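Local structure of lysine-sensitive aspartokinase 3 (Escherichia coli, 2J0W) at residues A73-L78 and V83-I88; L125-L130 and A137-V142; I226-P231 and K442-L447; A248-T253 and G421-N426. The protein catalyses the ATP-dependent phosphorylation of L-aspartate to 4-phospho-L-aspartate, the first step of lysine biosynthesis, and is feedback-inhibited by lysine. All coordinates share one frame; numbering follows the deposited sequence.

Interaction 1: residues A73-L78 and V83-I88; sequences AILERL and VIREEI
The backbone N of Leu78 donates to Leu75 O at 3.1 Å, closing the type I beta turn that runs from Leu75 to Leu78 and presenting both leucine side chains to the 83-88 helix. Between the segments the touching atoms are side-chain carbons. Leu75 does most of the work with its two methyls. CD1 lies 3.4 Å from Ile84 CG1, the two chains lying alongside and pointing opposite ways. On the other branch, Leu75 CD2 comes to 4.0 Å from Arg85 CG, the leucine branch running square to the arginine's methylenes. The chi1 of Leu75, -164°, sets CG opposite the backbone N, and from there the fork can straddle Ile84 and Arg85. One helical turn after Ile84, Ile88 lies at the margin of the contact, its CG1 less surely placed. The contact sits at the end of an alpha-helical hairpin, formed by helices 57-75 and 82-102 of the aspartokinase region, with helix 108-131 covering Leu78, Ile84 and Ile88. Ile84 takes the less common first torsion, with CG1 between the backbone N and the carbonyl carbon (chi1 49°), and its CD1 points at the end of Leu78; the two side chains meet end on, though their exact separation is doubtful in the model. With an alanine in place of Leu78, Ile84 CD1 is likely to lose the cover of the leucine fork, opening a gap beside Glu128 of helix 108-131. Beyond CG the exposed Arg85 turns its guanidinium so that Leu75 CD2 lies near its plane, at the edge.

Interaction 2: residues L125-L130 and A137-V142; sequences LFVEIL and AQWFDV
Ala137, where the strand begins, sets its methyl against Leu130: CB lies 3.8 Å from Leu130 CB and 3.8 Å from Leu130 CD1, so the alanine rests alongside the base and one branch of the leucine. The next residue, Gln138, starts its side chain away from the 125-130 segment, its NE2 bonding Glu176 OE1, and offers Val127 its backbone, with Val127 CG1 4.2 Å from Gln138 C. Trp139 follows, and the same valine methyl comes 3.9 Å from its CB and 4.2 Å from its CD1, meeting the indole at an edge. The ring is put there by a first torsion of -175°, which carries CG opposite the backbone N; NE1 is then hydrogen-bonded to Thr123 OG1, one further tie to helix 108-131. The axes of 125-130 and 137-139 run nearly antiparallel, at 166° and 8.0 Å apart, as in an alpha/beta unit in which a helix returns over the sheet. Within this chain strand 137-139 is an outermost strand of the sheet, pairing with strand 178-182. Because the touching atoms are carbons, the fit probably depends on shape and burial, with the indole N-H paid for by threonine.

Interaction 3: residues I226-P231 and K442-L447; sequences IYTTDP and KLHSNL. With ADP (adenosine-5'-diphosphate), chain D.
Thr228 and Thr229 meet His444 on the outer side of a loop whose inner side holds ADP, so one short stretch of the amino acid kinase fold joins the nucleotide pocket to the C-terminal helix 436-448 of the ACT region. Ile226, on the short strand 226-227, lies beside the adenine. Tyr227 reads the base edge with its backbone: its N donates to ADP N1 at 2.8 Å (165°), and its O accepts from ADP N6 at 3.2 Å (154°), a pairing that recognises the amino group. Thr228 turns outward. Its OG1 and His444 NE2, at the imidazole edge, form a hydrogen bond modelled at 2.4 Å, so short that its exact length is doubtful; either may be the donor, and OG1 is also bonded to Lys238 N. His444 reaches it with chi1 at -166°, CG lying opposite the backbone N, while ND1 is bonded to Glu449. Thr229 adds its methyl, CG2 standing 3.7 Å from His444 CD2, while its hydroxyl binds Leu302 O. Asp230 swings back to the nucleotide, with OD2 3.1 Å from ADP C8 and a weak hydrogen bond of 3.5 Å from ADP O2' to OD1, which is bonded also to Arg232 N. Pro231 ends the segment, CD lying 3.8 Å from ADP N3 and CG 3.6 Å above the Tyr227 ring, offset toward its rim.

Interaction 4: residues A248-T253 and G421-N426; sequences AAEMAT and GASSHN
Glu250 carries this contact, each carboxylate oxygen taking one donor from the 421-426 loop. OE1 accepts from Asn426 ND2 at 2.6 Å, a nearly straight bond (160°) that lies in the asparagine's amide plane but reaches the oxygen from above the carboxylate plane, the two flat groups being 74° apart. OE2 receives Ser423 OG at 3.0 Å on its syn lone pair. That hydroxyl is also an acceptor: His425 N binds it at 3.2 Å, forming an ST turn that fixes the serine. His425 lays its CB 3.6 Å from Glu250 OE2 and satisfies its ND1 on Gly393 O. Asn426 ND2 has a second partner, Ser345 OG of the second subunit. Within helix 245-253, Ala249 O takes Thr253 OG1 at 2.8 Å as well as Thr253 N. A leucine in place of Glu250 would probably cost Ser423 OG its acceptor and Asn426 ND2 one of its two partners, freeing the loop to shift. A buried carboxylate held by two neutral donors joins the kinase part to the ACT region and packs on Glu346 of the second subunit, which with Ser345 binds inhibitory lysine in another structure of this enzyme, consistent with coupling between regulator and active site.

From the N terminus, interaction 1 closes a short loop of four residues and pairs helices 57-75 and 82-102. Interaction 2 closes the next short loop, returning helix 108-131 to the edge strand 137-139. The two stand in series and touch, Ile84 CD1 and Leu78 CD2 packing on Glu128, so that a layer of helices meets the sheet. Its centre about 39 Å from that of interaction 2, interaction 3 spans some 210 residues to tie the nucleotide loop at the sheet's other edge to the C-terminal helix. Interaction 4 lies within that span, joining helix 245-253 to the ACT region at the interface with the second subunit, and Met251 of its helix touches Tyr227 and Ile226 of interaction 3 beside ADP.

Interaction 1: residues A73-L78 and V83-I88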
# COMPACT_ATOMS: atom_id res chain seq x y z
N ALA A 73 -18.69 -16.35 -45.19
CA ALA A 73 -19.14 -15.04 -45.65
C ALA A 73 -18.00 -14.44 -46.46
O ALA A 73 -18.22 -13.77 -47.47
CB ALA A 73 -19.46 -14.15 -44.47
N ILE A 74 -16.78 -14.69 -45.99
CA ILE A 74 -15.56 -14.20 -46.62
C ILE A 74 -15.14 -15.07 -47.79
O ILE A 74 -14.79 -14.57 -48.86
CB ILE A 74 -14.40 -14.21 -45.63
CG1 ILE A 74 -14.70 -13.24 -44.48
CG2 ILE A 74 -13.11 -13.88 -46.35
CD1 ILE A 74 -13.85 -13.52 -43.27
N LEU A 75 -15.16 -16.37 -47.56
CA LEU A 75 -14.78 -17.38 -48.53
C LEU A 75 -15.55 -17.26 -49.85
O LEU A 75 -14.96 -17.21 -50.93
CB LEU A 75 -15.03 -18.76 -47.92
CG LEU A 75 -14.39 -19.97 -48.59
CD1 LEU A 75 -12.87 -19.87 -48.47
CD2 LEU A 75 -14.90 -21.24 -47.91
N GLU A 76 -16.88 -17.20 -49.74
CA GLU A 76 -17.78 -17.08 -50.89
C GLU A 76 -17.63 -15.79 -51.69
O GLU A 76 -18.39 -15.57 -52.63
CB GLU A 76 -19.23 -17.19 -50.43
CG GLU A 76 -19.60 -18.53 -49.80
CD GLU A 76 -20.98 -18.52 -49.17
OE1 GLU A 76 -21.41 -19.60 -48.70
OE2 GLU A 76 -21.64 -17.45 -49.13
N ARG A 77 -16.67 -14.94 -51.33
CA ARG A 77 -16.47 -13.68 -52.05
C ARG A 77 -15.13 -13.66 -52.79
O ARG A 77 -14.84 -12.74 -53.56
CB ARG A 77 -16.53 -12.50 -51.08
CG ARG A 77 -17.82 -12.39 -50.30
CD ARG A 77 -18.75 -11.37 -50.91
NE ARG A 77 -18.12 -10.05 -50.97
CZ ARG A 77 -18.75 -8.91 -51.22
NH1 ARG A 77 -20.06 -8.91 -51.45
NH2 ARG A 77 -18.08 -7.77 -51.24
N LEU A 78 -14.31 -14.66 -52.52
CA LEU A 78 -13.01 -14.78 -53.15
C LEU A 78 -13.16 -15.14 -54.62
O LEU A 78 -14.24 -15.56 -55.05
CB LEU A 78 -12.20 -15.86 -52.46
CG LEU A 78 -11.90 -15.68 -50.98
CD1 LEU A 78 -11.92 -17.04 -50.32
CD2 LEU A 78 -10.56 -14.97 -50.81
N VAL A 83 -9.12 -23.73 -53.14
CA VAL A 83 -8.01 -24.16 -52.33
C VAL A 83 -8.23 -23.98 -50.81
O VAL A 83 -8.26 -24.96 -50.06
CB VAL A 83 -6.73 -23.45 -52.79
CG1 VAL A 83 -6.79 -21.97 -52.46
CG2 VAL A 83 -5.52 -24.12 -52.16
N ILE A 84 -8.41 -22.74 -50.36
CA ILE A 84 -8.59 -22.49 -48.93
C ILE A 84 -9.81 -23.17 -48.33
O ILE A 84 -9.90 -23.32 -47.11
CB ILE A 84 -8.65 -21.00 -48.64
CG1 ILE A 84 -9.65 -20.33 -49.58
CG2 ILE A 84 -7.27 -20.38 -48.80
CD1 ILE A 84 -9.61 -18.83 -49.52
N ARG A 85 -10.74 -23.57 -49.18
CA ARG A 85 -11.93 -24.24 -48.68
C ARG A 85 -11.50 -25.56 -48.04
O ARG A 85 -11.98 -25.92 -46.97
CB ARG A 85 -12.91 -24.48 -49.83
CG ARG A 85 -14.29 -24.96 -49.39
CD ARG A 85 -15.14 -25.22 -50.62
NE ARG A 85 -15.39 -24.00 -51.38
CZ ARG A 85 -15.70 -23.97 -52.67
NH1 ARG A 85 -15.78 -25.10 -53.35
NH2 ARG A 85 -15.93 -22.81 -53.27
N GLU A 86 -10.58 -26.27 -48.71
CA GLU A 86 -10.07 -27.55 -48.21
C GLU A 86 -9.57 -27.37 -46.79
O GLU A 86 -9.94 -28.10 -45.87
CB GLU A 86 -8.88 -28.00 -49.05
CG GLU A 86 -9.21 -28.84 -50.27
CD GLU A 86 -7.97 -29.23 -51.04
OE1 GLU A 86 -6.89 -29.36 -50.43
OE2 GLU A 86 -8.07 -29.43 -52.27
N GLU A 87 -8.69 -26.38 -46.66
CA GLU A 87 -8.04 -26.04 -45.40
C GLU A 87 -9.04 -25.62 -44.35
O GLU A 87 -9.05 -26.17 -43.25
CB GLU A 87 -7.04 -24.92 -45.66
CG GLU A 87 -5.99 -25.32 -46.70
CD GLU A 87 -5.15 -24.15 -47.20
OE1 GLU A 87 -5.33 -23.01 -46.71
OE2 GLU A 87 -4.29 -24.37 -48.08
N ILE A 88 -9.87 -24.64 -44.68
CA ILE A 88 -10.87 -24.18 -43.74
C ILE A 88 -11.64 -25.39 -43.23
O ILE A 88 -11.89 -25.52 -42.03
CB ILE A 88 -11.87 -23.19 -44.37
CG1 ILE A 88 -11.14 -21.97 -44.93
CG2 ILE A 88 -12.88 -22.75 -43.32
CD1 ILE A 88 -10.31 -21.21 -43.93

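Interaction 2: residues L125-L130 and A137-V142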
# COMPACT_ATOMS: atom_id res chain seq x y z
N LEU A 125 -7.19 -16.41 -44.84
CA LEU A 125 -8.06 -15.71 -45.75
C LEU A 125 -7.44 -14.39 -46.17
O LEU A 125 -7.44 -14.05 -47.36
CB LEU A 125 -9.43 -15.47 -45.10
CG LEU A 125 -10.19 -16.75 -44.70
CD1 LEU A 125 -11.53 -16.38 -44.10
CD2 LEU A 125 -10.37 -17.66 -45.92
N PHE A 126 -6.89 -13.65 -45.22
CA PHE A 126 -6.30 -12.38 -45.57
C PHE A 126 -5.27 -12.52 -46.69
O PHE A 126 -5.29 -11.73 -47.64
CB PHE A 126 -5.66 -11.71 -44.36
CG PHE A 126 -5.45 -10.23 -44.53
CD1 PHE A 126 -6.54 -9.36 -44.56
CD2 PHE A 126 -4.17 -9.70 -44.70
CE1 PHE A 126 -6.36 -7.99 -44.76
CE2 PHE A 126 -3.98 -8.34 -44.90
CZ PHE A 126 -5.07 -7.49 -44.93
N VAL A 127 -4.39 -13.52 -46.61
CA VAL A 127 -3.39 -13.68 -47.66
C VAL A 127 -4.09 -13.81 -49.00
O VAL A 127 -3.63 -13.26 -50.01
CB VAL A 127 -2.48 -14.91 -47.45
CG1 VAL A 127 -1.84 -14.85 -46.09
CG2 VAL A 127 -3.26 -16.20 -47.62
N GLU A 128 -5.22 -14.52 -49.00
CA GLU A 128 -6.00 -14.72 -50.21
C GLU A 128 -6.59 -13.41 -50.70
O GLU A 128 -6.67 -13.17 -51.91
CB GLU A 128 -7.11 -15.73 -49.97
CG GLU A 128 -6.60 -17.16 -49.90
CD GLU A 128 -5.62 -17.47 -51.02
OE1 GLU A 128 -6.02 -17.39 -52.20
OE2 GLU A 128 -4.45 -17.79 -50.71
N ILE A 129 -7.01 -12.56 -49.78
CA ILE A 129 -7.56 -11.28 -50.17
C ILE A 129 -6.45 -10.41 -50.76
O ILE A 129 -6.71 -9.54 -51.60
CB ILE A 129 -8.20 -10.56 -48.98
CG1 ILE A 129 -9.66 -11.01 -48.86
CG2 ILE A 129 -8.13 -9.07 -49.16
CD1 ILE A 129 -10.47 -10.16 -47.92
N LEU A 130 -5.21 -10.66 -50.34
CA LEU A 130 -4.08 -9.89 -50.84
C LEU A 130 -3.57 -10.39 -52.18
O LEU A 130 -3.14 -9.59 -53.02
CB LEU A 130 -2.93 -9.91 -49.82
CG LEU A 130 -3.18 -9.14 -48.52
CD1 LEU A 130 -1.90 -9.06 -47.73
CD2 LEU A 130 -3.68 -7.75 -48.84
N ALA A 137 2.24 -12.07 -51.12
CA ALA A 137 1.91 -12.12 -49.70
C ALA A 137 1.90 -13.56 -49.22
O ALA A 137 1.13 -14.37 -49.73
CB ALA A 137 0.53 -11.50 -49.45
N GLN A 138 2.77 -13.89 -48.27
CA GLN A 138 2.80 -15.25 -47.77
C GLN A 138 2.35 -15.39 -46.31
O GLN A 138 2.51 -14.50 -45.48
CB GLN A 138 4.19 -15.86 -47.98
CG GLN A 138 5.34 -14.98 -47.48
CD GLN A 138 6.68 -15.55 -47.84
OE1 GLN A 138 6.97 -16.72 -47.55
NE2 GLN A 138 7.54 -14.73 -48.47
N TRP A 139 1.76 -16.55 -46.03
CA TRP A 139 1.25 -16.89 -44.72
C TRP A 139 2.40 -17.44 -43.88
O TRP A 139 3.25 -18.16 -44.39
CB TRP A 139 0.15 -17.94 -44.87
CG TRP A 139 -0.56 -18.32 -43.62
CD1 TRP A 139 -1.64 -17.70 -43.06
CD2 TRP A 139 -0.26 -19.44 -42.77
NE1 TRP A 139 -2.02 -18.35 -41.91
CE2 TRP A 139 -1.19 -19.42 -41.71
CE3 TRP A 139 0.72 -20.45 -42.80
CZ2 TRP A 139 -1.17 -20.38 -40.68
CZ3 TRP A 139 0.73 -21.40 -41.78
CH2 TRP A 139 -0.21 -21.36 -40.73
N PHE A 140 2.42 -17.09 -42.59
CA PHE A 140 3.46 -17.56 -41.69
C PHE A 140 2.88 -17.92 -40.33
O PHE A 140 2.06 -17.18 -39.79
CB PHE A 140 4.53 -16.49 -41.50
CG PHE A 140 5.72 -16.96 -40.73
CD1 PHE A 140 6.63 -17.84 -41.30
CD2 PHE A 140 5.91 -16.55 -39.41
CE1 PHE A 140 7.74 -18.31 -40.57
CE2 PHE A 140 7.01 -17.02 -38.67
CZ PHE A 140 7.93 -17.89 -39.25
N ASP A 141 3.33 -19.04 -39.77
CA ASP A 141 2.86 -19.52 -38.46
C ASP A 141 3.71 -18.99 -37.28
O ASP A 141 4.74 -19.58 -36.96
CB ASP A 141 2.89 -21.06 -38.47
CG ASP A 141 2.27 -21.67 -37.22
OD1 ASP A 141 2.31 -21.05 -36.13
OD2 ASP A 141 1.74 -22.80 -37.34
N VAL A 142 3.27 -17.91 -36.63
CA VAL A 142 4.05 -17.35 -35.53
C VAL A 142 4.54 -18.39 -34.57
O VAL A 142 5.59 -18.22 -33.96
CB VAL A 142 3.30 -16.33 -34.66
CG1 VAL A 142 3.49 -14.93 -35.19
CG2 VAL A 142 1.85 -16.71 -34.55

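Interaction 3: residues I226-P231 and K442-L447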
# COMPACT_ATOMS: atom_id res chain seq x y z
N ILE A 226 -6.26 6.97 -29.20
CA ILE A 226 -6.46 6.75 -27.77
C ILE A 226 -7.19 8.00 -27.22
O ILE A 226 -6.71 9.13 -27.39
CB ILE A 226 -5.09 6.58 -27.05
CG1 ILE A 226 -4.31 5.42 -27.67
CG2 ILE A 226 -5.29 6.32 -25.56
CD1 ILE A 226 -2.89 5.28 -27.12
N TYR A 227 -8.32 7.80 -26.56
CA TYR A 227 -9.08 8.93 -26.02
C TYR A 227 -8.82 9.19 -24.55
O TYR A 227 -8.09 8.44 -23.91
CB TYR A 227 -10.57 8.71 -26.23
CG TYR A 227 -11.00 8.87 -27.66
CD1 TYR A 227 -10.30 8.24 -28.69
CD2 TYR A 227 -12.09 9.67 -28.00
CE1 TYR A 227 -10.66 8.41 -30.01
CE2 TYR A 227 -12.46 9.84 -29.33
CZ TYR A 227 -11.74 9.20 -30.33
OH TYR A 227 -12.08 9.36 -31.65
N THR A 228 -9.41 10.25 -24.02
CA THR A 228 -9.25 10.60 -22.61
C THR A 228 -10.03 9.65 -21.71
O THR A 228 -10.09 9.82 -20.50
CB THR A 228 -9.72 12.04 -22.34
OG1 THR A 228 -11.09 12.17 -22.71
CG2 THR A 228 -8.85 13.03 -23.11
N THR A 229 -10.65 8.65 -22.33
CA THR A 229 -11.40 7.64 -21.60
C THR A 229 -12.23 6.87 -22.60
O THR A 229 -12.46 7.34 -23.71
CB THR A 229 -12.31 8.27 -20.53
OG1 THR A 229 -12.66 7.28 -19.56
CG2 THR A 229 -13.57 8.80 -21.16
N ASP A 230 -12.67 5.68 -22.22
CA ASP A 230 -13.46 4.83 -23.10
C ASP A 230 -14.62 5.62 -23.70
O ASP A 230 -15.52 6.09 -22.99
CB ASP A 230 -13.99 3.62 -22.32
CG ASP A 230 -14.52 2.52 -23.23
OD1 ASP A 230 -15.26 2.84 -24.18
OD2 ASP A 230 -14.20 1.34 -22.98
N PRO A 231 -14.61 5.79 -25.04
CA PRO A 231 -15.67 6.52 -25.74
C PRO A 231 -17.01 5.89 -25.50
O PRO A 231 -18.05 6.53 -25.63
CB PRO A 231 -15.24 6.41 -27.20
CG PRO A 231 -13.77 6.44 -27.10
CD PRO A 231 -13.54 5.44 -25.98
N LYS A 442 -18.81 11.83 -14.32
CA LYS A 442 -18.71 13.00 -13.47
C LYS A 442 -17.31 13.59 -13.47
O LYS A 442 -17.17 14.81 -13.62
CB LYS A 442 -19.15 12.68 -12.05
CG LYS A 442 -20.65 12.57 -11.89
CD LYS A 442 -21.35 13.87 -12.31
CE LYS A 442 -22.87 13.73 -12.19
NZ LYS A 442 -23.29 13.25 -10.84
N LEU A 443 -16.29 12.76 -13.31
CA LEU A 443 -14.90 13.24 -13.30
C LEU A 443 -14.51 13.91 -14.60
O LEU A 443 -14.19 15.10 -14.65
CB LEU A 443 -13.93 12.09 -13.06
CG LEU A 443 -13.94 11.36 -11.72
CD1 LEU A 443 -12.87 10.29 -11.78
CD2 LEU A 443 -13.66 12.32 -10.58
N HIS A 444 -14.53 13.11 -15.65
CA HIS A 444 -14.19 13.54 -17.01
C HIS A 444 -14.78 14.91 -17.32
O HIS A 444 -14.10 15.79 -17.87
CB HIS A 444 -14.72 12.51 -18.01
CG HIS A 444 -14.16 12.65 -19.39
ND1 HIS A 444 -14.80 13.37 -20.38
CD2 HIS A 444 -13.00 12.21 -19.92
CE1 HIS A 444 -14.05 13.37 -21.46
NE2 HIS A 444 -12.95 12.67 -21.21
N SER A 445 -16.05 15.07 -16.95
CA SER A 445 -16.79 16.29 -17.17
C SER A 445 -16.07 17.53 -16.65
O SER A 445 -15.57 18.33 -17.45
CB SER A 445 -18.19 16.17 -16.53
OG SER A 445 -18.96 17.32 -16.79
N ASN A 446 -16.00 17.71 -15.33
CA ASN A 446 -15.33 18.87 -14.78
C ASN A 446 -13.83 18.59 -14.82
O ASN A 446 -13.11 18.96 -13.89
CB ASN A 446 -15.79 19.14 -13.33
CG ASN A 446 -15.07 18.28 -12.32
OD1 ASN A 446 -15.17 17.06 -12.39
ND2 ASN A 446 -14.34 18.90 -11.39
N LEU A 447 -13.35 17.94 -15.87
CA LEU A 447 -11.92 17.63 -15.97
C LEU A 447 -11.31 17.73 -17.38
O LEU A 447 -10.13 18.09 -17.54
CB LEU A 447 -11.66 16.24 -15.39
CG LEU A 447 -10.41 16.14 -14.52
CD1 LEU A 447 -10.35 14.84 -13.74
CD2 LEU A 447 -9.20 16.29 -15.42
PB ADP D . -9.21 -4.57 -31.17
O1B ADP D . -8.92 -3.62 -32.27
O2B ADP D . -9.76 -5.88 -31.68
O3B ADP D . -7.96 -4.81 -30.27
PA ADP D . -10.72 -3.90 -28.78
O1A ADP D . -12.19 -4.02 -28.58
O2A ADP D . -9.88 -4.94 -28.11
O3A ADP D . -10.38 -3.90 -30.31
O5' ADP D . -10.44 -2.41 -28.23
C5' ADP D . -10.85 -1.13 -28.81
C4' ADP D . -11.80 -0.48 -27.81
O4' ADP D . -11.30 -0.23 -26.47
C3' ADP D . -12.44 0.83 -28.17
O3' ADP D . -13.35 0.48 -29.24
C2' ADP D . -13.07 1.21 -26.85
O2' ADP D . -14.32 0.56 -26.67
C1' ADP D . -12.09 0.75 -25.83
N9 ADP D . -11.32 1.87 -25.10
C8 ADP D . -11.24 1.87 -23.75
N7 ADP D . -10.55 2.88 -23.24
C5 ADP D . -10.15 3.56 -24.32
C6 ADP D . -9.37 4.77 -24.41
N6 ADP D . -8.88 5.40 -23.40
N1 ADP D . -9.14 5.22 -25.73
C2 ADP D . -9.65 4.55 -26.86
N3 ADP D . -10.39 3.42 -26.76
C4 ADP D . -10.62 2.96 -25.51

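Interaction 4: residues A248-T253 and G421-N426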
# COMPACT_ATOMS: atom_id res chain seq x y z
N ALA A 248 0.58 6.11 -21.16
CA ALA A 248 -0.29 5.12 -21.79
C ALA A 248 -0.14 3.75 -21.16
O ALA A 248 -1.13 3.05 -20.95
CB ALA A 248 0.04 5.04 -23.26
N ALA A 249 1.10 3.38 -20.88
CA ALA A 249 1.42 2.11 -20.27
C ALA A 249 0.49 1.93 -19.08
O ALA A 249 -0.12 0.87 -18.91
CB ALA A 249 2.85 2.10 -19.80
N GLU A 250 0.37 2.98 -18.28
CA GLU A 250 -0.47 2.95 -17.10
C GLU A 250 -1.96 3.02 -17.45
O GLU A 250 -2.80 2.52 -16.69
CB GLU A 250 -0.09 4.08 -16.14
CG GLU A 250 1.06 3.70 -15.20
CD GLU A 250 1.31 4.73 -14.09
OE1 GLU A 250 0.32 5.32 -13.59
OE2 GLU A 250 2.48 4.92 -13.69
N MET A 251 -2.28 3.62 -18.60
CA MET A 251 -3.67 3.71 -19.05
C MET A 251 -4.14 2.30 -19.36
O MET A 251 -5.22 1.88 -18.94
CB MET A 251 -3.80 4.56 -20.32
CG MET A 251 -3.77 6.06 -20.10
SD MET A 251 -4.28 6.95 -21.58
CE MET A 251 -6.10 6.74 -21.50
N ALA A 252 -3.33 1.57 -20.12
CA ALA A 252 -3.68 0.22 -20.49
C ALA A 252 -3.82 -0.62 -19.23
O ALA A 252 -4.84 -1.27 -19.00
CB ALA A 252 -2.62 -0.38 -21.41
N THR A 253 -2.79 -0.56 -18.39
CA THR A 253 -2.77 -1.33 -17.16
C THR A 253 -3.99 -1.14 -16.29
O THR A 253 -4.44 -2.09 -15.64
CB THR A 253 -1.52 -1.00 -16.34
OG1 THR A 253 -0.35 -1.29 -17.11
CG2 THR A 253 -1.49 -1.85 -15.06
N GLY A 421 0.42 7.85 -4.50
CA GLY A 421 1.70 8.29 -3.98
C GLY A 421 2.89 7.51 -4.48
O GLY A 421 4.03 7.97 -4.39
N ALA A 422 2.63 6.33 -5.02
CA ALA A 422 3.70 5.49 -5.53
C ALA A 422 4.15 5.88 -6.92
O ALA A 422 5.25 5.54 -7.34
CB ALA A 422 3.25 4.04 -5.51
N SER A 423 3.29 6.59 -7.65
CA SER A 423 3.64 7.02 -9.00
C SER A 423 3.17 8.44 -9.28
O SER A 423 2.05 8.83 -8.95
CB SER A 423 3.05 6.05 -10.03
OG SER A 423 3.35 6.48 -11.34
N SER A 424 4.06 9.22 -9.87
CA SER A 424 3.71 10.59 -10.18
C SER A 424 2.85 10.66 -11.43
O SER A 424 2.63 11.73 -11.99
CB SER A 424 4.97 11.43 -10.37
OG SER A 424 5.82 10.87 -11.37
N HIS A 425 2.36 9.50 -11.87
CA HIS A 425 1.52 9.45 -13.07
C HIS A 425 0.07 9.09 -12.79
O HIS A 425 -0.80 9.42 -13.60
CB HIS A 425 2.07 8.45 -14.09
CG HIS A 425 3.24 8.96 -14.88
ND1 HIS A 425 3.13 9.98 -15.79
CD2 HIS A 425 4.53 8.55 -14.92
CE1 HIS A 425 4.30 10.18 -16.37
NE2 HIS A 425 5.17 9.32 -15.87
N ASN A 426 -0.21 8.43 -11.68
CA ASN A 426 -1.59 8.04 -11.42
C ASN A 426 -2.12 8.10 -10.00
O ASN A 426 -1.37 8.11 -9.02
CB ASN A 426 -1.81 6.61 -11.90
CG ASN A 426 -1.40 5.59 -10.86
OD1 ASN A 426 -1.99 5.53 -9.77
ND2 ASN A 426 -0.38 4.80 -11.17